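Local structure of transcriptional regulator, HTH_3 family (Vibrio cholerae, 1Y9Q) at residues N18-R23 / Q43-E48. The protein probably binds DNA as a dimeric transcriptional regulator, joining a helix-turn-helix domain to a cupin domain that holds zinc and D-methionine. Sequence-based numbering, arbitrary orientation.
Sequences NLRKSR and QIERGE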
ATOM      1  N   ASN A  18       4.282   3.028  27.045  1.00 13.63           N
ATOM      2  CA  ASN A  18       4.232   4.326  27.709  1.00 12.72           C
ATOM      3  C   ASN A  18       3.319   5.269  26.927  1.00 13.23           C
ATOM      4  O   ASN A  18       2.416   5.883  27.493  1.00 14.17           O
ATOM      5  CB  ASN A  18       5.629   4.937  27.808  1.00 11.88           C
ATOM      6  CG  ASN A  18       5.680   6.110  28.763  1.00 13.93           C
ATOM      7  OD1 ASN A  18       4.890   7.057  28.650  1.00 12.48           O
ATOM      8  ND2 ASN A  18       6.614   6.059  29.709  1.00 13.11           N
ATOM      9  N   LEU A  19       3.559   5.382  25.622  1.00 11.91           N
ATOM     10  CA  LEU A  19       2.742   6.249  24.778  1.00 12.64           C
ATOM     11  C   LEU A  19       1.267   5.879  24.886  1.00 10.96           C
ATOM     12  O   LEU A  19       0.408   6.758  25.035  1.00 12.62           O
ATOM     13  CB  LEU A  19       3.197   6.159  23.313  1.00 10.32           C
ATOM     14  CG  LEU A  19       4.579   6.744  22.984  1.00 10.81           C
ATOM     15  CD1 LEU A  19       4.944   6.440  21.532  1.00 11.00           C
ATOM     16  CD2 LEU A  19       4.559   8.258  23.228  1.00 11.30           C
ATOM     17  N   ARG A  20       0.970   4.583  24.830  1.00 12.09           N
ATOM     18  CA  ARG A  20      -0.415   4.115  24.913  1.00 12.57           C
ATOM     19  C   ARG A  20      -1.039   4.424  26.271  1.00 12.36           C
ATOM     20  O   ARG A  20      -2.120   5.006  26.349  1.00 13.35           O
ATOM     21  CB  ARG A  20      -0.494   2.602  24.654  1.00 11.03           C
ATOM     22  CG  ARG A  20      -1.914   2.045  24.731  1.00 12.83           C
ATOM     23  CD  ARG A  20      -1.990   0.582  24.327  1.00 15.01           C
ATOM     24  NE  ARG A  20      -1.308  -0.309  25.268  1.00 17.36           N
ATOM     25  CZ  ARG A  20      -1.794  -0.676  26.450  1.00 18.66           C
ATOM     26  NH1 ARG A  20      -2.975  -0.232  26.857  1.00 19.44           N
ATOM     27  NH2 ARG A  20      -1.104  -1.506  27.222  1.00 19.89           N
ATOM     28  N   LYS A  21      -0.348   4.024  27.332  1.00 15.13           N
ATOM     29  CA  LYS A  21      -0.815   4.240  28.699  1.00 15.69           C
ATOM     30  C   LYS A  21      -0.958   5.724  29.023  1.00 16.37           C
ATOM     31  O   LYS A  21      -1.893   6.124  29.721  1.00 16.64           O
ATOM     32  CB  LYS A  21       0.156   3.597  29.690  1.00 19.06           C
ATOM     33  CG  LYS A  21       0.186   2.072  29.662  1.00 23.25           C
ATOM     34  CD  LYS A  21      -1.044   1.477  30.327  1.00 29.24           C
ATOM     35  CE  LYS A  21      -0.870  -0.021  30.557  1.00 31.76           C
ATOM     36  NZ  LYS A  21      -2.084  -0.641  31.165  1.00 36.05           N
ATOM     37  N   SER A  22      -0.028   6.538  28.531  1.00 14.20           N
ATOM     38  CA  SER A  22      -0.089   7.973  28.789  1.00 14.49           C
ATOM     39  C   SER A  22      -1.362   8.557  28.194  1.00 13.26           C
ATOM     40  O   SER A  22      -1.889   9.550  28.688  1.00 15.66           O
ATOM     41  CB  SER A  22       1.131   8.688  28.195  1.00 16.67           C
ATOM     42  OG  SER A  22       2.315   8.323  28.888  1.00 18.64           O
ATOM     43  N   ARG A  23      -1.854   7.931  27.131  1.00 11.66           N
ATOM     44  CA  ARG A  23      -3.075   8.384  26.476  1.00 13.85           C
ATOM     45  C   ARG A  23      -4.314   7.751  27.107  1.00 13.98           C
ATOM     46  O   ARG A  23      -5.443   8.114  26.771  1.00 15.00           O
ATOM     47  CB  ARG A  23      -3.023   8.041  24.985  1.00 14.62           C
ATOM     48  CG  ARG A  23      -1.961   8.820  24.223  1.00 15.00           C
ATOM     49  CD  ARG A  23      -1.700   8.223  22.843  1.00 16.69           C
ATOM     50  NE  ARG A  23      -0.964   9.146  21.983  1.00 16.95           N
ATOM     51  CZ  ARG A  23       0.241   9.640  22.256  1.00 18.79           C
ATOM     52  NH1 ARG A  23       0.873   9.303  23.376  1.00 18.34           N
ATOM     53  NH2 ARG A  23       0.816  10.482  21.406  1.00 20.72           N
ATOM     54  N   GLN A  43       1.904  -8.410  21.240  1.00 18.29           N
ATOM     55  CA  GLN A  43       3.199  -9.049  21.023  1.00 18.49           C
ATOM     56  C   GLN A  43       4.324  -8.016  21.011  1.00 16.59           C
ATOM     57  O   GLN A  43       5.412  -8.265  21.530  1.00 17.82           O
ATOM     58  CB  GLN A  43       3.200  -9.817  19.699  1.00 21.28           C
ATOM     59  CG  GLN A  43       2.140 -10.914  19.611  1.00 26.97           C
ATOM     60  CD  GLN A  43       2.168 -11.659  18.286  1.00 30.23           C
ATOM     61  OE1 GLN A  43       2.094 -11.054  17.215  1.00 30.62           O
ATOM     62  NE2 GLN A  43       2.264 -12.982  18.352  1.00 33.70           N
ATOM     63  N   ILE A  44       4.068  -6.858  20.410  1.00 15.33           N
ATOM     64  CA  ILE A  44       5.082  -5.814  20.351  1.00 14.36           C
ATOM     65  C   ILE A  44       5.413  -5.303  21.749  1.00 13.96           C
ATOM     66  O   ILE A  44       6.585  -5.152  22.100  1.00 15.42           O
ATOM     67  CB  ILE A  44       4.620  -4.621  19.477  1.00 11.95           C
ATOM     68  CG1 ILE A  44       4.507  -5.064  18.015  1.00 13.07           C
ATOM     69  CG2 ILE A  44       5.610  -3.466  19.602  1.00 10.07           C
ATOM     70  CD1 ILE A  44       3.903  -4.012  17.086  1.00 13.79           C
ATOM     71  N   GLU A  45       4.384  -5.035  22.545  1.00 16.53           N
ATOM     72  CA  GLU A  45       4.608  -4.536  23.894  1.00 16.92           C
ATOM     73  C   GLU A  45       5.284  -5.574  24.790  1.00 17.92           C
ATOM     74  O   GLU A  45       5.912  -5.217  25.783  1.00 15.62           O
ATOM     75  CB  GLU A  45       3.293  -4.074  24.536  1.00 17.57           C
ATOM     76  CG  GLU A  45       2.628  -2.900  23.828  1.00 18.89           C
ATOM     77  CD  GLU A  45       1.572  -2.209  24.688  1.00 20.50           C
ATOM     78  OE1 GLU A  45       1.065  -2.840  25.642  1.00 19.41           O
ATOM     79  OE2 GLU A  45       1.245  -1.035  24.403  1.00 19.85           O
ATOM     80  N   ARG A  46       5.162  -6.854  24.443  1.00 19.32           N
ATOM     81  CA  ARG A  46       5.798  -7.907  25.238  1.00 20.45           C
ATOM     82  C   ARG A  46       7.193  -8.242  24.717  1.00 22.06           C
ATOM     83  O   ARG A  46       7.891  -9.082  25.287  1.00 22.07           O
ATOM     84  CB  ARG A  46       4.950  -9.181  25.242  1.00 22.12           C
ATOM     85  CG  ARG A  46       3.706  -9.105  26.108  1.00 25.28           C
ATOM     86  CD  ARG A  46       3.150 -10.497  26.376  1.00 28.11           C
ATOM     87  NE  ARG A  46       2.714 -11.167  25.155  1.00 27.86           N
ATOM     88  CZ  ARG A  46       1.611 -10.850  24.484  1.00 30.22           C
ATOM     89  NH1 ARG A  46       0.827  -9.874  24.919  1.00 30.36           N
ATOM     90  NH2 ARG A  46       1.294 -11.507  23.376  1.00 30.77           N
ATOM     91  N   GLY A  47       7.591  -7.585  23.633  1.00 21.63           N
ATOM     92  CA  GLY A  47       8.899  -7.835  23.055  1.00 21.88           C
ATOM     93  C   GLY A  47       8.966  -9.155  22.309  1.00 23.55           C
ATOM     94  O   GLY A  47      10.037  -9.743  22.170  1.00 24.19           O
ATOM     95  N   GLU A  48       7.823  -9.616  21.816  1.00 24.36           N
ATOM     96  CA  GLU A  48       7.762 -10.881  21.092  1.00 27.62           C
ATOM     97  C   GLU A  48       7.911 -10.766  19.584  1.00 29.51           C
ATOM     98  O   GLU A  48       8.356 -11.711  18.928  1.00 31.96           O
ATOM     99  CB  GLU A  48       6.456 -11.599  21.417  1.00 28.02           C
ATOM    100  CG  GLU A  48       6.446 -12.243  22.783  1.00 31.05           C
ATOM    101  CD  GLU A  48       5.091 -12.801  23.147  1.00 31.91           C
ATOM    102  OE1 GLU A  48       4.428 -13.384  22.261  1.00 33.30           O
ATOM    103  OE2 GLU A  48       4.694 -12.663  24.324  1.00 32.05           O
TER
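Arg20 and Glu45 make the whole contact, a bidentate salt bridge thrown between helix 5-22 and the last turn of helix 38-45. The guanidinium presents its NE side: Arg20 NE reaches Glu45 OE2 at 2.8 Å in a nearly straight bond (170°), and Arg20 NH2 gives a second bond of 3.0 Å to Glu45 OE1. Both oxygens are met on their syn sides and lie close to the guanidinium plane, yet the two flat groups are twisted 31° apart, so the carboxylate is gripped edge-on without being quite coplanar. The Arg20 chain leaves the helix extended and then bends at chi3 (67°), which brings NE and NH2 up to the carboxylate; the two side chains cross at about a right angle. The remaining nitrogen, Arg20 NH1, bonds to the carbonyl oxygen of Leu25, so all three nitrogens have acceptors and buried Arg20 has its guanidinium held against rotation. Leu27 touches both partners, and Glu45 also lies against Leu16 and Lys17.

Beyond Glu45, helix 38-45 closes in a Schellman motif. Gly47 takes positive phi, with Glu48 N bonded to Gln43 O and Gly47 N to Ile44 O. Arg46 NE pairs with Glu48 OE2 across this turn.

The bridge ties helix 5-22 to helix 38-45, by family topology the probable recognition helix of the HTH_3 (Cro/C1-type) helix-turn-helix formed with helix 27-34.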